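Long-range contacts in periplasmic oligopeptide-binding protein (Burkholderia pseudomallei, PDB 3ZS6), which probably binds oligopeptides in the periplasm and delivers them to an ABC transporter for uptake into the cell: residues G313-F318 with L455-H460; P434-L439 with H460-N465; P12-S17 with Q187-I192. All blocks are in the same frame, centred on the assembly; numbering follows the deposited sequence.

Interaction 1: residues G313-F318 with L455-H460; sequences GVQRPF and LLTQAH
Gln-315 and Thr-457 make the polar anchor where an irregular loop of this solute-binding-protein fold is laid across helix 449-464. The loop follows strand 301-302, and over 313-318 it passes along one flank of the helix. The packed part centres on Thr-457. Its OG1 takes the backbone N-H of Gln-315 at 2.8 Å between N and OG1, almost dead straight at 175°. With chi1 at -61° that oxygen sits beside its own backbone N, and its hydroxyl also bonds to the carbonyl O of Ala-453 one turn back. Beside it the side chain of Val-314 crosses that of Leu-456 at about a right angle, CG1 of Val-314 4.0 Å from CB of Leu-456. Leu-456 CD1 comes to 3.4 Å from Gly-313 O, while its side chain also packs on Ala-443 and Phe-417. Gly-313 itself has a positive phi of 99°, where a CB would be jammed against the preceding carbonyl O. At the other end of the packed part, Phe-318 CB approaches His-460 CE1 obliquely at 3.6 Å. The NE2 of that imidazole is bonded to the backbone N of Leu-306.

The solvent side is looser and more polar. Here Arg-316 curls back over the helix, and Thr-457 CG2 lies over one guanidinium face, 3.7 Å from CZ and displaced toward the rim. NH1 bonds to Pro-317 O at 3.1 Å, reaching it from above the carbonyl plane, and NH2 forms a salt bridge with Asp-461. A water in the plane of the His-460 ring, 2.8 Å from ND1, donates a hydrogen bond to Arg-316 O.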
ATOM      1  N   GLY A 313     -14.044   8.897  -6.419  1.00 22.91           N
ATOM      2  CA  GLY A 313     -14.798   7.737  -6.868  1.00 21.44           C
ATOM      3  C   GLY A 313     -15.928   7.253  -5.965  1.00 24.79           C
ATOM      4  O   GLY A 313     -16.745   6.439  -6.391  1.00 29.42           O
ATOM      5  N   VAL A 314     -15.975   7.716  -4.719  1.00 23.60           N
ATOM      6  CA  VAL A 314     -17.157   7.482  -3.885  1.00 24.92           C
ATOM      7  C   VAL A 314     -17.698   8.797  -3.352  1.00 26.23           C
ATOM      8  O   VAL A 314     -16.981   9.793  -3.302  1.00 26.22           O
ATOM      9  CB  VAL A 314     -16.890   6.523  -2.703  1.00 28.46           C
ATOM     10  CG1 VAL A 314     -16.649   5.115  -3.215  1.00 21.20           C
ATOM     11  CG2 VAL A 314     -15.712   7.023  -1.849  1.00 26.96           C
ATOM     12  N   GLN A 315     -18.964   8.804  -2.955  1.00 26.66           N
ATOM     13  CA  GLN A 315     -19.595  10.046  -2.528  1.00 32.48           C
ATOM     14  C   GLN A 315     -19.214  10.402  -1.102  1.00 34.01           C
ATOM     15  O   GLN A 315     -19.200  11.574  -0.732  1.00 38.59           O
ATOM     16  CB  GLN A 315     -21.116   9.950  -2.667  1.00 31.81           C
ATOM     17  CG  GLN A 315     -21.569   9.522  -4.051  1.00 32.41           C
ATOM     18  CD  GLN A 315     -23.056   9.230  -4.112  1.00 38.98           C
ATOM     19  OE1 GLN A 315     -23.624   8.650  -3.186  1.00 44.13           O
ATOM     20  NE2 GLN A 315     -23.695   9.637  -5.204  1.00 32.50           N
ATOM     21  N   ARG A 316     -18.883   9.388  -0.310  1.00 32.90           N
ATOM     22  CA  ARG A 316     -18.670   9.565   1.116  1.00 26.96           C
ATOM     23  C   ARG A 316     -18.211   8.254   1.723  1.00 24.87           C
ATOM     24  O   ARG A 316     -18.406   7.191   1.130  1.00 21.78           O
ATOM     25  CB  ARG A 316     -19.981   9.973   1.783  1.00 33.56           C
ATOM     26  CG  ARG A 316     -21.156   9.106   1.347  1.00 30.89           C
ATOM     27  CD  ARG A 316     -22.136   8.825   2.481  1.00 30.44           C
ATOM     28  NE  ARG A 316     -23.240   7.980   2.020  1.00 35.53           N
ATOM     29  CZ  ARG A 316     -23.215   6.649   2.009  1.00 36.63           C
ATOM     30  NH1 ARG A 316     -22.142   5.994   2.443  1.00 33.87           N
ATOM     31  NH2 ARG A 316     -24.263   5.970   1.566  1.00 33.17           N
ATOM     32  N   PRO A 317     -17.601   8.323   2.912  1.00 20.88           N
ATOM     33  CA  PRO A 317     -17.191   7.081   3.567  1.00 28.65           C
ATOM     34  C   PRO A 317     -18.402   6.324   4.097  1.00 32.32           C
ATOM     35  O   PRO A 317     -19.537   6.803   4.004  1.00 30.69           O
ATOM     36  CB  PRO A 317     -16.313   7.564   4.726  1.00 23.16           C
ATOM     37  CG  PRO A 317     -16.770   8.958   4.992  1.00 28.83           C
ATOM     38  CD  PRO A 317     -17.179   9.517   3.661  1.00 23.95           C
ATOM     39  N   PHE A 318     -18.148   5.135   4.627  1.00 28.34           N
ATOM     40  CA  PHE A 318     -19.179   4.321   5.242  1.00 28.15           C
ATOM     41  C   PHE A 318     -19.252   4.632   6.738  1.00 26.00           C
ATOM     42  O   PHE A 318     -18.257   4.528   7.457  1.00 24.47           O
ATOM     43  CB  PHE A 318     -18.874   2.842   5.004  1.00 25.90           C
ATOM     44  CG  PHE A 318     -19.715   1.901   5.817  1.00 20.16           C
ATOM     45  CD1 PHE A 318     -21.008   1.587   5.425  1.00 27.86           C
ATOM     46  CD2 PHE A 318     -19.205   1.320   6.964  1.00 15.65           C
ATOM     47  CE1 PHE A 318     -21.778   0.703   6.164  1.00 30.85           C
ATOM     48  CE2 PHE A 318     -19.961   0.440   7.712  1.00 20.05           C
ATOM     49  CZ  PHE A 318     -21.256   0.129   7.313  1.00 32.70           C
ATOM     50  N   LEU A 455     -22.774   4.165  -7.635  1.00 24.98           N
ATOM     51  CA  LEU A 455     -22.708   2.708  -7.630  1.00 24.64           C
ATOM     52  C   LEU A 455     -21.543   2.183  -6.777  1.00 30.02           C
ATOM     53  O   LEU A 455     -21.684   1.174  -6.087  1.00 29.67           O
ATOM     54  CB  LEU A 455     -22.624   2.168  -9.063  1.00 26.39           C
ATOM     55  CG  LEU A 455     -23.895   2.337  -9.902  1.00 33.73           C
ATOM     56  CD1 LEU A 455     -23.773   1.624 -11.247  1.00 35.34           C
ATOM     57  CD2 LEU A 455     -25.106   1.827  -9.141  1.00 36.53           C
ATOM     58  N   LEU A 456     -20.400   2.863  -6.814  1.00 22.60           N
ATOM     59  CA  LEU A 456     -19.264   2.427  -6.005  1.00 22.56           C
ATOM     60  C   LEU A 456     -19.549   2.620  -4.517  1.00 23.28           C
ATOM     61  O   LEU A 456     -19.129   1.816  -3.684  1.00 22.22           O
ATOM     62  CB  LEU A 456     -17.974   3.149  -6.407  1.00 20.72           C
ATOM     63  CG  LEU A 456     -17.420   2.839  -7.798  1.00 23.34           C
ATOM     64  CD1 LEU A 456     -16.072   3.535  -7.994  1.00 22.69           C
ATOM     65  CD2 LEU A 456     -17.291   1.334  -8.019  1.00 18.42           C
ATOM     66  N   THR A 457     -20.264   3.692  -4.193  1.00 23.74           N
ATOM     67  CA  THR A 457     -20.648   3.968  -2.820  1.00 22.72           C
ATOM     68  C   THR A 457     -21.600   2.879  -2.338  1.00 28.39           C
ATOM     69  O   THR A 457     -21.449   2.344  -1.233  1.00 26.88           O
ATOM     70  CB  THR A 457     -21.329   5.346  -2.689  1.00 27.24           C
ATOM     71  OG1 THR A 457     -20.418   6.372  -3.097  1.00 32.42           O
ATOM     72  CG2 THR A 457     -21.757   5.601  -1.256  1.00 24.54           C
ATOM     73  N   GLN A 458     -22.572   2.542  -3.181  1.00 26.77           N
ATOM     74  CA  GLN A 458     -23.524   1.487  -2.858  1.00 30.75           C
ATOM     75  C   GLN A 458     -22.804   0.162  -2.620  1.00 24.15           C
ATOM     76  O   GLN A 458     -23.068  -0.522  -1.636  1.00 24.46           O
ATOM     77  CB  GLN A 458     -24.577   1.337  -3.955  1.00 31.11           C
ATOM     78  CG  GLN A 458     -25.579   0.229  -3.678  1.00 34.38           C
ATOM     79  CD  GLN A 458     -26.570   0.035  -4.808  1.00 37.05           C
ATOM     80  OE1 GLN A 458     -26.518   0.729  -5.827  1.00 34.62           O
ATOM     81  NE2 GLN A 458     -27.477  -0.922  -4.634  1.00 39.27           N
ATOM     82  N   ALA A 459     -21.880  -0.183  -3.514  1.00 21.45           N
ATOM     83  CA  ALA A 459     -21.087  -1.404  -3.372  1.00 23.48           C
ATOM     84  C   ALA A 459     -20.208  -1.410  -2.110  1.00 24.16           C
ATOM     85  O   ALA A 459     -20.106  -2.436  -1.430  1.00 19.65           O
ATOM     86  CB  ALA A 459     -20.233  -1.631  -4.612  1.00 25.76           C
ATOM     87  N   HIS A 460     -19.566  -0.283  -1.808  1.00 23.92           N
ATOM     88  CA  HIS A 460     -18.736  -0.201  -0.605  1.00 25.36           C
ATOM     89  C   HIS A 460     -19.584  -0.414   0.650  1.00 25.11           C
ATOM     90  O   HIS A 460     -19.259  -1.268   1.480  1.00 22.29           O
ATOM     91  CB  HIS A 460     -17.963   1.125  -0.521  1.00 15.84           C
ATOM     92  CG  HIS A 460     -17.109   1.252   0.709  1.00 15.89           C
ATOM     93  ND1 HIS A 460     -17.223   2.306   1.592  1.00 19.07           N
ATOM     94  CD2 HIS A 460     -16.138   0.449   1.211  1.00 16.80           C
ATOM     95  CE1 HIS A 460     -16.362   2.148   2.583  1.00 23.66           C
ATOM     96  NE2 HIS A 460     -15.692   1.027   2.376  1.00 15.22           N
TER
HETATM   97  O   HOH W   1     -19.144   4.325   1.146  1.00 25.37           O

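Interaction 2: residues P434-L439 with H460-N465; sequences PKVDSL and HDLAMN
Leu-462 reaches over to Lys-435, Val-436 and Leu-439, and its side chain can be followed outward atom by atom. CB lies 4.1 Å from Val-436 CG2. With CG anti to the backbone N (chi1 -174°), the chain heads for the other helix, and CG stays beside the same methyl, 4.0 Å from Val-436 CG2. At the tip CD2 meets three residues. It approaches Lys-435 CG to 3.6 Å, touching the aliphatic base of the lysine, whose chain bends at chi2. It also lies 3.9 Å from Val-436 CG2, and on the next turn it meets Leu-439 CD1 at 4.1 Å.

The two helices, 434-443 and 449-464, form an antiparallel helical hairpin joined by a short loop. The axes of their segments approach to 9.3 Å, with 165° between their directions. Val-436 is the answering side chain: besides Leu-462, its CG2 touches Ala-463 CB at 3.9 Å, and the same CG2 lies 3.8 Å from the backbone N of Ala-463. Leu-439 continues the apolar seam toward Ala-459. On helix 434-443, Asp-437 OD2 accepts a hydrogen bond from the backbone N of Cys-422, whose sulfur is joined to Cys-432 in a disulfide.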
ATOM      1  N   PRO A 434     -20.501 -11.579  -4.685  1.00 26.09           N
ATOM      2  CA  PRO A 434     -20.757 -11.412  -6.121  1.00 23.31           C
ATOM      3  C   PRO A 434     -21.600 -10.177  -6.427  1.00 27.59           C
ATOM      4  O   PRO A 434     -21.394  -9.544  -7.461  1.00 32.93           O
ATOM      5  CB  PRO A 434     -21.534 -12.682  -6.492  1.00 24.24           C
ATOM      6  CG  PRO A 434     -21.097 -13.695  -5.476  1.00 29.17           C
ATOM      7  CD  PRO A 434     -20.901 -12.914  -4.202  1.00 24.55           C
ATOM      8  N   LYS A 435     -22.541  -9.841  -5.550  1.00 27.86           N
ATOM      9  CA  LYS A 435     -23.333  -8.631  -5.746  1.00 28.77           C
ATOM     10  C   LYS A 435     -22.442  -7.389  -5.664  1.00 26.23           C
ATOM     11  O   LYS A 435     -22.506  -6.505  -6.528  1.00 24.16           O
ATOM     12  CB  LYS A 435     -24.474  -8.549  -4.736  1.00 30.68           C
ATOM     13  CG  LYS A 435     -25.323  -7.298  -4.872  1.00 40.40           C
ATOM     14  CD  LYS A 435     -25.910  -7.167  -6.275  1.00 46.79           C
ATOM     15  CE  LYS A 435     -26.815  -5.946  -6.389  1.00 47.25           C
ATOM     16  NZ  LYS A 435     -27.410  -5.803  -7.752  1.00 51.37           N
ATOM     17  N   VAL A 436     -21.602  -7.321  -4.634  1.00 24.29           N
ATOM     18  CA  VAL A 436     -20.636  -6.233  -4.554  1.00 23.65           C
ATOM     19  C   VAL A 436     -19.823  -6.165  -5.847  1.00 20.20           C
ATOM     20  O   VAL A 436     -19.706  -5.106  -6.458  1.00 23.88           O
ATOM     21  CB  VAL A 436     -19.680  -6.376  -3.345  1.00 25.82           C
ATOM     22  CG1 VAL A 436     -18.526  -5.393  -3.471  1.00 22.36           C
ATOM     23  CG2 VAL A 436     -20.436  -6.167  -2.035  1.00 26.95           C
ATOM     24  N   ASP A 437     -19.271  -7.300  -6.263  1.00 16.63           N
ATOM     25  CA  ASP A 437     -18.453  -7.343  -7.469  1.00 20.75           C
ATOM     26  C   ASP A 437     -19.230  -6.878  -8.706  1.00 26.66           C
ATOM     27  O   ASP A 437     -18.702  -6.134  -9.535  1.00 21.32           O
ATOM     28  CB  ASP A 437     -17.877  -8.749  -7.684  1.00 29.85           C
ATOM     29  CG  ASP A 437     -16.786  -9.103  -6.671  1.00 35.50           C
ATOM     30  OD1 ASP A 437     -16.673  -8.414  -5.631  1.00 29.67           O
ATOM     31  OD2 ASP A 437     -16.044 -10.080  -6.914  1.00 34.54           O
ATOM     32  N   SER A 438     -20.485  -7.297  -8.827  1.00 25.41           N
ATOM     33  CA  SER A 438     -21.261  -6.936 -10.013  1.00 29.55           C
ATOM     34  C   SER A 438     -21.599  -5.450  -9.997  1.00 24.72           C
ATOM     35  O   SER A 438     -21.623  -4.806 -11.041  1.00 29.92           O
ATOM     36  CB  SER A 438     -22.529  -7.793 -10.149  1.00 32.43           C
ATOM     37  OG  SER A 438     -23.635  -7.192  -9.504  1.00 37.30           O
ATOM     38  N   LEU A 439     -21.852  -4.910  -8.809  1.00 20.14           N
ATOM     39  CA  LEU A 439     -22.082  -3.478  -8.665  1.00 24.24           C
ATOM     40  C   LEU A 439     -20.855  -2.677  -9.106  1.00 30.24           C
ATOM     41  O   LEU A 439     -20.982  -1.629  -9.742  1.00 28.53           O
ATOM     42  CB  LEU A 439     -22.470  -3.123  -7.226  1.00 24.01           C
ATOM     43  CG  LEU A 439     -23.894  -3.492  -6.787  1.00 32.43           C
ATOM     44  CD1 LEU A 439     -24.117  -3.152  -5.322  1.00 33.70           C
ATOM     45  CD2 LEU A 439     -24.943  -2.805  -7.660  1.00 30.77           C
ATOM     46  N   HIS A 460     -19.566  -0.283  -1.808  1.00 23.92           N
ATOM     47  CA  HIS A 460     -18.736  -0.201  -0.605  1.00 25.36           C
ATOM     48  C   HIS A 460     -19.584  -0.414   0.650  1.00 25.11           C
ATOM     49  O   HIS A 460     -19.259  -1.268   1.480  1.00 22.29           O
ATOM     50  CB  HIS A 460     -17.963   1.125  -0.521  1.00 15.84           C
ATOM     51  CG  HIS A 460     -17.109   1.252   0.709  1.00 15.89           C
ATOM     52  ND1 HIS A 460     -17.223   2.306   1.592  1.00 19.07           N
ATOM     53  CD2 HIS A 460     -16.138   0.449   1.211  1.00 16.80           C
ATOM     54  CE1 HIS A 460     -16.362   2.148   2.583  1.00 23.66           C
ATOM     55  NE2 HIS A 460     -15.692   1.027   2.376  1.00 15.22           N
ATOM     56  N   ASP A 461     -20.669   0.352   0.776  1.00 23.67           N
ATOM     57  CA  ASP A 461     -21.605   0.198   1.894  1.00 24.58           C
ATOM     58  C   ASP A 461     -22.075  -1.246   2.038  1.00 22.97           C
ATOM     59  O   ASP A 461     -22.134  -1.787   3.144  1.00 23.18           O
ATOM     60  CB  ASP A 461     -22.844   1.086   1.709  1.00 30.22           C
ATOM     61  CG  ASP A 461     -22.537   2.572   1.798  1.00 31.37           C
ATOM     62  OD1 ASP A 461     -21.422   2.950   2.227  1.00 27.26           O
ATOM     63  OD2 ASP A 461     -23.437   3.367   1.448  1.00 34.15           O
ATOM     64  N   LEU A 462     -22.434  -1.863   0.917  1.00 23.71           N
ATOM     65  CA  LEU A 462     -22.933  -3.232   0.941  1.00 20.87           C
ATOM     66  C   LEU A 462     -21.893  -4.170   1.543  1.00 23.29           C
ATOM     67  O   LEU A 462     -22.205  -4.987   2.419  1.00 21.89           O
ATOM     68  CB  LEU A 462     -23.306  -3.699  -0.468  1.00 23.85           C
ATOM     69  CG  LEU A 462     -23.982  -5.071  -0.544  1.00 24.52           C
ATOM     70  CD1 LEU A 462     -25.235  -5.085   0.322  1.00 22.70           C
ATOM     71  CD2 LEU A 462     -24.315  -5.451  -1.992  1.00 22.20           C
ATOM     72  N   ALA A 463     -20.653  -4.047   1.075  1.00 16.82           N
ATOM     73  CA  ALA A 463     -19.560  -4.852   1.613  1.00 13.60           C
ATOM     74  C   ALA A 463     -19.321  -4.611   3.107  1.00 12.16           C
ATOM     75  O   ALA A 463     -19.123  -5.558   3.863  1.00 15.83           O
ATOM     76  CB  ALA A 463     -18.284  -4.603   0.834  1.00 11.74           C
ATOM     77  N   MET A 464     -19.307  -3.348   3.531  1.00 17.66           N
ATOM     78  CA  MET A 464     -18.966  -3.039   4.924  1.00 21.27           C
ATOM     79  C   MET A 464     -20.056  -3.501   5.902  1.00 25.78           C
ATOM     80  O   MET A 464     -19.776  -3.764   7.073  1.00 21.67           O
ATOM     81  CB  MET A 464     -18.664  -1.548   5.115  1.00 19.71           C
ATOM     82  CG  MET A 464     -17.407  -1.053   4.406  1.00 21.27           C
ATOM     83  SD  MET A 464     -15.892  -1.911   4.883  1.00 22.12           S
ATOM     84  CE  MET A 464     -15.785  -3.159   3.602  1.00 17.90           C
ATOM     85  N   ASN A 465     -21.295  -3.592   5.424  1.00 25.28           N
ATOM     86  CA  ASN A 465     -22.371  -4.145   6.242  1.00 22.14           C
ATOM     87  C   ASN A 465     -22.131  -5.616   6.562  1.00 23.14           C
ATOM     88  O   ASN A 465     -22.746  -6.174   7.471  1.00 24.49           O
ATOM     89  CB  ASN A 465     -23.731  -3.945   5.573  1.00 29.85           C
ATOM     90  CG  ASN A 465     -24.254  -2.530   5.736  1.00 40.95           C
ATOM     91  OD1 ASN A 465     -24.278  -1.987   6.843  1.00 48.21           O
ATOM     92  ND2 ASN A 465     -24.666  -1.920   4.634  1.00 43.54           N
TER

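Interaction 3: residues P12-S17 with Q187-I192; sequences PAEVES and QPNNRI
Glu-14 reaches from the loop after strand 6-11 to Pro-188 and Asn-189 at the tip of a beta hairpin, the one joining strands 181-187 and 191-196 of the four-stranded mixed sheet. Pro-188 and Asn-189 are the central residues of a type II turn, closed by Asn-190 N on Gln-187 O. Directly behind it, Asn-190 and Arg-191 both face Gln-187 in a classic beta bulge, and Gln-187 O accepts from both of their backbone N-H groups.

The polar contacts gather on the Glu-14 carboxylate. OE1 takes the N-H of Asn-189 at 2.6 Å from N, a nearly linear bond whose donor stands well above the carboxylate plane. A water donates to the same OE1 at 2.8 Å and also donates to Gln-187 O, so it bridges the acid to the turn's first carbonyl. OE2 is held by the indole NE1 of Trp-186, just before the turn. With the Asn-189 N-H on OE1 and the indole N-H on OE2, the carboxylate's rotation should be fixed.

The van der Waals contacts flank these bonds. Glu-14 and Pro-188 run side by side, pointing the same way, with OE2 3.4 Å from Pro-188 CA. From the second central residue of the turn, Asn-189 brings ND2 to 3.4 Å from Glu-14 CB. Glu-14 also packs on Lys-388 of helix 387-395, which lies in the chain between strands 379-385 and 401-407 of the seven-stranded sheet.

The apolar contact is small. Val-15 and Ile-192 cross at about a right angle, both also packing on Trp-186. With CG1 of Val-15 lodged between its backbone N and carbonyl carbon (chi1 71°), that methyl meets Ile-192 CD1 at 4.0 Å.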
ATOM      1  N   PRO A  12       9.848   1.019   8.191  1.00 14.89           N
ATOM      2  CA  PRO A  12       9.284   0.330   9.366  1.00 13.97           C
ATOM      3  C   PRO A  12       9.660  -1.151   9.485  1.00 18.45           C
ATOM      4  O   PRO A  12       9.412  -1.753  10.529  1.00 22.09           O
ATOM      5  CB  PRO A  12       7.769   0.480   9.164  1.00 13.28           C
ATOM      6  CG  PRO A  12       7.610   0.573   7.655  1.00 18.31           C
ATOM      7  CD  PRO A  12       8.816   1.366   7.195  1.00 15.67           C
ATOM      8  N   ALA A  13      10.255  -1.728   8.446  1.00 14.11           N
ATOM      9  CA  ALA A  13      10.601  -3.148   8.466  1.00 11.23           C
ATOM     10  C   ALA A  13      11.526  -3.500   7.300  1.00 12.75           C
ATOM     11  O   ALA A  13      11.699  -2.696   6.380  1.00 13.43           O
ATOM     12  CB  ALA A  13       9.335  -4.000   8.408  1.00 14.21           C
ATOM     13  N   GLU A  14      12.127  -4.689   7.349  1.00  8.70           N
ATOM     14  CA  GLU A  14      12.920  -5.201   6.228  1.00 12.77           C
ATOM     15  C   GLU A  14      12.019  -5.382   5.012  1.00 14.48           C
ATOM     16  O   GLU A  14      10.923  -5.946   5.123  1.00 14.30           O
ATOM     17  CB  GLU A  14      13.571  -6.537   6.595  1.00 15.31           C
ATOM     18  CG  GLU A  14      14.230  -7.282   5.418  1.00 11.98           C
ATOM     19  CD  GLU A  14      15.462  -6.569   4.870  1.00 17.41           C
ATOM     20  OE1 GLU A  14      15.957  -5.613   5.515  1.00 17.01           O
ATOM     21  OE2 GLU A  14      15.932  -6.962   3.784  1.00 18.71           O
ATOM     22  N   VAL A  15      12.477  -4.900   3.859  1.00 17.37           N
ATOM     23  CA  VAL A  15      11.699  -4.971   2.616  1.00 10.26           C
ATOM     24  C   VAL A  15      11.499  -6.425   2.193  1.00 16.87           C
ATOM     25  O   VAL A  15      12.409  -7.244   2.352  1.00 15.41           O
ATOM     26  CB  VAL A  15      12.400  -4.183   1.473  1.00 15.82           C
ATOM     27  CG1 VAL A  15      13.673  -4.918   0.988  1.00 14.43           C
ATOM     28  CG2 VAL A  15      11.435  -3.928   0.320  1.00 12.98           C
ATOM     29  N   GLU A  16      10.323  -6.747   1.651  1.00 12.74           N
ATOM     30  CA  GLU A  16       9.996  -8.135   1.313  1.00 18.51           C
ATOM     31  C   GLU A  16      10.727  -8.609   0.053  1.00 19.59           C
ATOM     32  O   GLU A  16      11.029  -9.789  -0.094  1.00 14.05           O
ATOM     33  CB  GLU A  16       8.477  -8.338   1.162  1.00 16.79           C
ATOM     34  CG  GLU A  16       7.839  -7.604  -0.030  1.00 14.76           C
ATOM     35  CD  GLU A  16       7.551  -6.133   0.251  1.00 16.12           C
ATOM     36  OE1 GLU A  16       7.902  -5.651   1.351  1.00 14.55           O
ATOM     37  OE2 GLU A  16       6.959  -5.461  -0.625  1.00 15.78           O
ATOM     38  N   SER A  17      11.010  -7.682  -0.853  1.00 10.53           N
ATOM     39  CA  SER A  17      11.632  -8.037  -2.120  1.00 13.89           C
ATOM     40  C   SER A  17      12.024  -6.760  -2.838  1.00 10.53           C
ATOM     41  O   SER A  17      11.475  -5.699  -2.552  1.00 13.54           O
ATOM     42  CB  SER A  17      10.645  -8.839  -2.977  1.00 16.84           C
ATOM     43  OG  SER A  17      11.144  -9.116  -4.274  1.00 18.88           O
ATOM     44  N   GLN A 187      22.020  -5.382   3.181  1.00 18.47           N
ATOM     45  CA  GLN A 187      22.163  -6.284   4.318  1.00 19.77           C
ATOM     46  C   GLN A 187      20.827  -6.370   5.040  1.00 18.82           C
ATOM     47  O   GLN A 187      20.411  -5.413   5.696  1.00 20.79           O
ATOM     48  CB  GLN A 187      23.258  -5.797   5.273  1.00 21.02           C
ATOM     49  CG  GLN A 187      24.630  -5.647   4.620  1.00 24.25           C
ATOM     50  CD  GLN A 187      25.694  -5.180   5.602  1.00 34.64           C
ATOM     51  OE1 GLN A 187      25.761  -5.652   6.739  1.00 37.57           O
ATOM     52  NE2 GLN A 187      26.520  -4.234   5.171  1.00 35.23           N
ATOM     53  N   PRO A 188      20.144  -7.517   4.917  1.00 23.94           N
ATOM     54  CA  PRO A 188      18.776  -7.650   5.439  1.00 24.89           C
ATOM     55  C   PRO A 188      18.690  -7.311   6.921  1.00 22.65           C
ATOM     56  O   PRO A 188      19.531  -7.752   7.697  1.00 20.51           O
ATOM     57  CB  PRO A 188      18.456  -9.128   5.198  1.00 27.87           C
ATOM     58  CG  PRO A 188      19.278  -9.483   3.998  1.00 31.30           C
ATOM     59  CD  PRO A 188      20.577  -8.725   4.195  1.00 30.72           C
ATOM     60  N   ASN A 189      17.688  -6.523   7.299  1.00 14.67           N
ATOM     61  CA  ASN A 189      17.504  -6.114   8.690  1.00 17.87           C
ATOM     62  C   ASN A 189      18.615  -5.214   9.204  1.00 17.06           C
ATOM     63  O   ASN A 189      18.729  -4.966  10.403  1.00 19.64           O
ATOM     64  CB  ASN A 189      17.374  -7.329   9.598  1.00 25.18           C
ATOM     65  CG  ASN A 189      16.080  -8.060   9.384  1.00 35.50           C
ATOM     66  OD1 ASN A 189      16.069  -9.225   8.987  1.00 44.79           O
ATOM     67  ND2 ASN A 189      14.970  -7.376   9.632  1.00 33.41           N
ATOM     68  N   ASN A 190      19.459  -4.754   8.296  1.00 15.31           N
ATOM     69  CA  ASN A 190      20.559  -3.888   8.671  1.00 14.93           C
ATOM     70  C   ASN A 190      20.509  -2.599   7.872  1.00 15.50           C
ATOM     71  O   ASN A 190      20.199  -1.543   8.411  1.00 13.32           O
ATOM     72  CB  ASN A 190      21.896  -4.600   8.472  1.00 20.96           C
ATOM     73  CG  ASN A 190      23.068  -3.793   8.984  1.00 29.03           C
ATOM     74  OD1 ASN A 190      22.975  -2.582   9.155  1.00 33.86           O
ATOM     75  ND2 ASN A 190      24.181  -4.465   9.238  1.00 23.58           N
ATOM     76  N   ARG A 191      20.801  -2.693   6.582  1.00 11.34           N
ATOM     77  CA  ARG A 191      20.752  -1.516   5.731  1.00 19.49           C
ATOM     78  C   ARG A 191      20.685  -1.846   4.253  1.00 16.93           C
ATOM     79  O   ARG A 191      21.102  -2.926   3.813  1.00 15.69           O
ATOM     80  CB  ARG A 191      21.980  -0.641   5.988  1.00 22.02           C
ATOM     81  CG  ARG A 191      23.278  -1.414   5.890  1.00 30.75           C
ATOM     82  CD  ARG A 191      24.238  -0.790   4.901  1.00 39.13           C
ATOM     83  NE  ARG A 191      25.214   0.083   5.539  1.00 38.95           N
ATOM     84  CZ  ARG A 191      26.489   0.171   5.165  1.00 45.65           C
ATOM     85  NH1 ARG A 191      26.943  -0.571   4.162  1.00 43.14           N
ATOM     86  NH2 ARG A 191      27.315   0.997   5.795  1.00 49.09           N
ATOM     87  N   ILE A 192      20.144  -0.896   3.497  1.00 11.47           N
ATOM     88  CA  ILE A 192      20.236  -0.890   2.049  1.00 13.57           C
ATOM     89  C   ILE A 192      20.866   0.437   1.633  1.00 14.22           C
ATOM     90  O   ILE A 192      20.464   1.495   2.113  1.00 16.01           O
ATOM     91  CB  ILE A 192      18.861  -1.055   1.392  1.00 13.96           C
ATOM     92  CG1 ILE A 192      18.503  -2.537   1.285  1.00 18.30           C
ATOM     93  CG2 ILE A 192      18.835  -0.387   0.004  1.00 15.40           C
ATOM     94  CD1 ILE A 192      17.073  -2.795   0.830  1.00 16.34           C
TER
HETATM   95  O   HOH W   2      17.953  -3.918   4.647  1.00 15.46           O

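Overall arrangement
Along the chain interaction 3 closes first, and interactions 1 and 2 follow with alternating segments. These later two belong together: their centres are 10 Å apart, both use helix 449-464, and His-460 lies in both, though it touches across the contact only in interaction 1. One flank of that helix receives the loop 313-318, another helix 434-443. The two contacts also touch, Phe-318 packing its ring against Met-464. Interaction 3 lies across the chain's centre, about 37 Å from either one centre to centre, with nearest atoms some 23 to 24 Å away. It joins the loop after edge strand 6-11 of the four-stranded sheet to the hairpin holding the opposite edge, 181-187, so the contacts lie in two separate regions.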